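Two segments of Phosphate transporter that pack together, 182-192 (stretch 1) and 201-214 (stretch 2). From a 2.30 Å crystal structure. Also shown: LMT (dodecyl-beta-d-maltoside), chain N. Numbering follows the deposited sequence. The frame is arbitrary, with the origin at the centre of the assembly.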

# COMPACT_ATOMS: atom_id res chain seq x y z
N ALA B 182 4.67 13.69 -1.50
CA ALA B 182 3.39 13.14 -1.05
C ALA B 182 3.59 11.80 -0.33
O ALA B 182 3.05 11.57 0.77
CB ALA B 182 2.46 12.97 -2.26
N ILE B 183 4.38 10.91 -0.94
CA ILE B 183 4.68 9.61 -0.35
C ILE B 183 5.43 9.76 0.98
O ILE B 183 5.13 9.07 1.96
CB ILE B 183 5.48 8.77 -1.37
CG1 ILE B 183 4.52 8.07 -2.32
CG2 ILE B 183 6.36 7.77 -0.69
CD1 ILE B 183 3.75 6.97 -1.61
N PHE B 184 6.41 10.67 1.03
CA PHE B 184 7.12 10.92 2.28
C PHE B 184 6.14 11.33 3.38
O PHE B 184 6.25 10.87 4.52
CB PHE B 184 8.18 12.02 2.13
CG PHE B 184 8.72 12.50 3.46
CD1 PHE B 184 9.80 11.87 4.05
CD2 PHE B 184 8.13 13.56 4.13
CE1 PHE B 184 10.29 12.29 5.27
CE2 PHE B 184 8.61 13.97 5.36
CZ PHE B 184 9.70 13.34 5.93
N THR B 185 5.19 12.19 3.04
CA THR B 185 4.23 12.65 4.05
C THR B 185 3.36 11.50 4.55
O THR B 185 3.21 11.29 5.76
CB THR B 185 3.38 13.79 3.47
OG1 THR B 185 4.24 14.82 2.98
CG2 THR B 185 2.47 14.39 4.53
N MET B 186 2.78 10.73 3.61
CA MET B 186 1.91 9.62 4.00
C MET B 186 2.66 8.60 4.87
O MET B 186 2.17 8.20 5.92
CB MET B 186 1.35 8.93 2.75
CG MET B 186 0.44 9.82 1.90
SD MET B 186 -0.33 8.90 0.53
CE MET B 186 0.96 8.96 -0.69
N ILE B 187 3.87 8.22 4.45
CA ILE B 187 4.60 7.17 5.14
C ILE B 187 5.08 7.66 6.51
O ILE B 187 4.89 6.98 7.52
CB ILE B 187 5.77 6.68 4.27
CG1 ILE B 187 5.25 6.03 2.98
CG2 ILE B 187 6.70 5.75 5.06
CD1 ILE B 187 4.44 4.81 3.22
N SER B 188 5.73 8.83 6.55
CA SER B 188 6.24 9.32 7.83
C SER B 188 5.11 9.50 8.84
O SER B 188 5.26 9.12 10.01
CB SER B 188 7.02 10.62 7.64
OG SER B 188 6.18 11.63 7.13
N LEU B 189 3.96 10.01 8.40
CA LEU B 189 2.85 10.15 9.35
C LEU B 189 2.28 8.80 9.76
O LEU B 189 1.90 8.60 10.92
CB LEU B 189 1.77 11.04 8.76
CG LEU B 189 2.20 12.50 8.64
CD1 LEU B 189 1.18 13.30 7.84
CD2 LEU B 189 2.37 13.07 10.04
N PHE B 190 2.17 7.85 8.82
CA PHE B 190 1.65 6.54 9.19
C PHE B 190 2.57 5.86 10.20
O PHE B 190 2.10 5.30 11.19
CB PHE B 190 1.50 5.68 7.93
CG PHE B 190 1.11 4.27 8.21
CD1 PHE B 190 -0.13 3.97 8.75
CD2 PHE B 190 1.97 3.22 7.89
CE1 PHE B 190 -0.50 2.64 9.00
CE2 PHE B 190 1.60 1.89 8.12
CZ PHE B 190 0.36 1.61 8.67
N VAL B 191 3.87 5.93 9.97
CA VAL B 191 4.81 5.25 10.84
C VAL B 191 4.87 5.95 12.19
O VAL B 191 4.96 5.29 13.24
CB VAL B 191 6.19 5.17 10.16
CG1 VAL B 191 7.25 4.70 11.16
CG2 VAL B 191 6.12 4.25 8.91
N LYS B 192 4.80 7.28 12.20
CA LYS B 192 4.90 8.03 13.44
C LYS B 192 3.62 7.94 14.26
O LYS B 192 3.63 7.45 15.38
CB LYS B 192 5.26 9.49 13.13
CG LYS B 192 5.38 10.37 14.37
CD LYS B 192 6.68 10.09 15.11
CE LYS B 192 6.66 10.65 16.54
NZ LYS B 192 6.29 9.59 17.52
N GLU B 201 12.98 6.98 13.00
CA GLU B 201 12.61 5.84 12.17
C GLU B 201 11.50 6.22 11.18
O GLU B 201 11.53 5.79 10.02
CB GLU B 201 12.16 4.66 13.04
CG GLU B 201 12.05 3.37 12.25
CD GLU B 201 11.23 2.30 12.95
OE1 GLU B 201 11.06 2.39 14.19
OE2 GLU B 201 10.78 1.35 12.27
N SER B 202 10.52 7.00 11.64
CA SER B 202 9.48 7.50 10.74
C SER B 202 10.08 8.28 9.58
O SER B 202 9.71 8.06 8.42
CB SER B 202 8.50 8.36 11.52
OG SER B 202 7.90 7.58 12.54
N PHE B 203 11.00 9.19 9.88
CA PHE B 203 11.62 9.99 8.83
C PHE B 203 12.46 9.13 7.92
O PHE B 203 12.48 9.33 6.70
CB PHE B 203 12.49 11.10 9.43
CG PHE B 203 11.71 12.31 9.88
CD1 PHE B 203 10.56 12.69 9.20
CD2 PHE B 203 12.14 13.06 10.96
CE1 PHE B 203 9.84 13.82 9.61
CE2 PHE B 203 11.43 14.19 11.36
CZ PHE B 203 10.27 14.57 10.69
N LEU B 204 13.19 8.17 8.49
CA LEU B 204 14.05 7.32 7.66
C LEU B 204 13.21 6.50 6.68
O LEU B 204 13.56 6.39 5.49
CB LEU B 204 14.88 6.42 8.58
CG LEU B 204 15.78 5.41 7.89
CD1 LEU B 204 16.94 6.13 7.23
CD2 LEU B 204 16.25 4.35 8.88
N LEU B 205 12.08 5.96 7.13
CA LEU B 205 11.20 5.22 6.23
C LEU B 205 10.56 6.15 5.20
O LEU B 205 10.43 5.79 4.02
CB LEU B 205 10.15 4.47 7.04
CG LEU B 205 10.71 3.17 7.64
CD1 LEU B 205 9.87 2.65 8.80
CD2 LEU B 205 10.78 2.12 6.54
N GLY B 206 10.12 7.35 5.63
CA GLY B 206 9.59 8.31 4.68
C GLY B 206 10.59 8.63 3.58
O GLY B 206 10.25 8.64 2.40
N ILE B 207 11.86 8.85 3.96
CA ILE B 207 12.88 9.19 2.98
C ILE B 207 13.12 8.03 2.03
O ILE B 207 13.23 8.22 0.81
CB ILE B 207 14.19 9.63 3.67
CG1 ILE B 207 13.97 10.89 4.50
CG2 ILE B 207 15.26 9.93 2.63
CD1 ILE B 207 13.79 12.13 3.64
N ALA B 208 13.22 6.79 2.55
CA ALA B 208 13.51 5.68 1.63
C ALA B 208 12.38 5.49 0.62
O ALA B 208 12.62 5.28 -0.58
CB ALA B 208 13.78 4.40 2.42
N PHE B 209 11.13 5.56 1.09
CA PHE B 209 9.99 5.48 0.17
C PHE B 209 10.04 6.60 -0.86
O PHE B 209 9.70 6.40 -2.04
CB PHE B 209 8.68 5.52 0.95
CG PHE B 209 8.20 4.17 1.39
CD1 PHE B 209 8.72 3.56 2.52
CD2 PHE B 209 7.23 3.50 0.68
CE1 PHE B 209 8.28 2.31 2.93
CE2 PHE B 209 6.78 2.25 1.08
CZ PHE B 209 7.31 1.66 2.21
N SER B 210 10.46 7.81 -0.43
CA SER B 210 10.59 8.94 -1.35
C SER B 210 11.61 8.66 -2.43
O SER B 210 11.41 9.00 -3.59
CB SER B 210 11.02 10.20 -0.59
OG SER B 210 9.98 10.64 0.23
N LEU B 211 12.76 8.11 -2.03
CA LEU B 211 13.84 7.84 -2.98
C LEU B 211 13.39 6.87 -4.06
O LEU B 211 13.59 7.12 -5.26
CB LEU B 211 15.06 7.31 -2.24
CG LEU B 211 15.63 8.45 -1.40
CD1 LEU B 211 16.74 7.98 -0.48
CD2 LEU B 211 16.11 9.54 -2.36
N VAL B 212 12.75 5.76 -3.64
CA VAL B 212 12.27 4.78 -4.63
C VAL B 212 11.22 5.41 -5.54
O VAL B 212 11.23 5.22 -6.77
CB VAL B 212 11.72 3.53 -3.93
CG1 VAL B 212 11.23 2.53 -4.97
CG2 VAL B 212 12.78 2.92 -3.02
N THR B 213 10.27 6.13 -4.93
CA THR B 213 9.22 6.80 -5.69
C THR B 213 9.80 7.77 -6.71
O THR B 213 9.39 7.77 -7.88
CB THR B 213 8.29 7.53 -4.70
OG1 THR B 213 7.76 6.58 -3.76
CG2 THR B 213 7.14 8.27 -5.43
N PHE B 214 10.76 8.59 -6.29
CA PHE B 214 11.36 9.56 -7.20
C PHE B 214 12.00 8.86 -8.37
O PHE B 214 11.84 9.29 -9.52
CB PHE B 214 12.40 10.44 -6.47
CG PHE B 214 12.94 11.58 -7.32
CD1 PHE B 214 13.89 11.33 -8.32
CD2 PHE B 214 12.49 12.88 -7.14
CE1 PHE B 214 14.38 12.38 -9.12
CE2 PHE B 214 12.97 13.93 -7.93
CZ PHE B 214 13.91 13.68 -8.93
C1' LMT N . 7.00 -2.53 14.05
C2' LMT N . 8.49 -2.74 14.12
C3' LMT N . 8.93 -3.23 15.49
C4' LMT N . 7.84 -4.03 16.17
C5' LMT N . 6.52 -3.25 16.21
C6' LMT N . 6.30 -2.71 17.59
O1' LMT N . 6.72 -1.44 13.16
O2' LMT N . 8.89 -3.68 13.15
O3' LMT N . 9.30 -2.12 16.29
O5' LMT N . 6.51 -2.16 15.30
O6' LMT N . 5.50 -3.63 18.32
C1 LMT N . 6.27 -1.78 11.83
C2 LMT N . 7.49 -1.90 10.89
C3 LMT N . 7.41 -0.76 9.86
C4 LMT N . 6.35 -1.13 8.82
C5 LMT N . 6.36 0.01 7.80
C6 LMT N . 5.08 -0.05 6.96
C7 LMT N . 5.35 0.71 5.63
C8 LMT N . 3.96 1.19 5.09
C9 LMT N . 3.50 0.30 3.91
C10 LMT N . 2.14 0.83 3.38
C11 LMT N . 2.42 1.83 2.26
C12 LMT N . 1.42 1.67 1.11

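Both stretches are helical throughout, and their N-to-C directions lie 151° apart, so they pack nearly antiparallel. The axes approach to 7.8 Å, and the pair buries 643 Å² with no hydrogen bond passing between the helices; apolar contact does most of the work.

The closest CA pair, Phe184 CA and Gly206 CA at 4.3 Å, marks where the two backbones come closest. With chi1 at 168° (t), Phe184 lays its ring among Phe203, Gly206, Ile207 and Ser210 as a knob in a hole. Gly206 makes this possible: Phe184 CD1 lies 3.4 Å from Gly206 C, and an ideal CB there would fall 2.7 Å from Phe184 CD1, a clash. Farther out, Phe184 CZ meets Phe203 CD1 at 3.4 Å. The CA-to-CB bond of Phe203 points away, but chi1 of -81° (m) brings its ring back; the two rings meet rim to rim, planes 11° apart and centroids 5.9 Å apart, without stacking.

The CA-to-CB bond of Ile187 points toward stretch 2, and with chi1 and chi2 both m its side chain covers one face of Phe209. Its CD1 sits 4.1 Å from the Phe209 ring centroid and 14° off the ring normal, a CH-pi contact. Ile183, also m/m, sets CG2 3.6 Å from Phe209 CB. Near the other end of the contact, Val191 (t) places CG1 4.1 Å from Leu205 CD1.

Two of the hydroxyls near the interface, those of Ser188 and Thr213, bond within their own helices. Ser188 (p) donates from OG to Phe184 O at 2.7 Å, and Thr213 (m) from OG1 to Phe209 O at 2.6 Å; each thus satisfies its proton on the preceding turn. Ser202 OG, hydrogen-bonded elsewhere in the structure, comes within 3.1 Å of Lys192 N, but the angle is poor, and that amide already donates to Ser188 O at 2.9 Å.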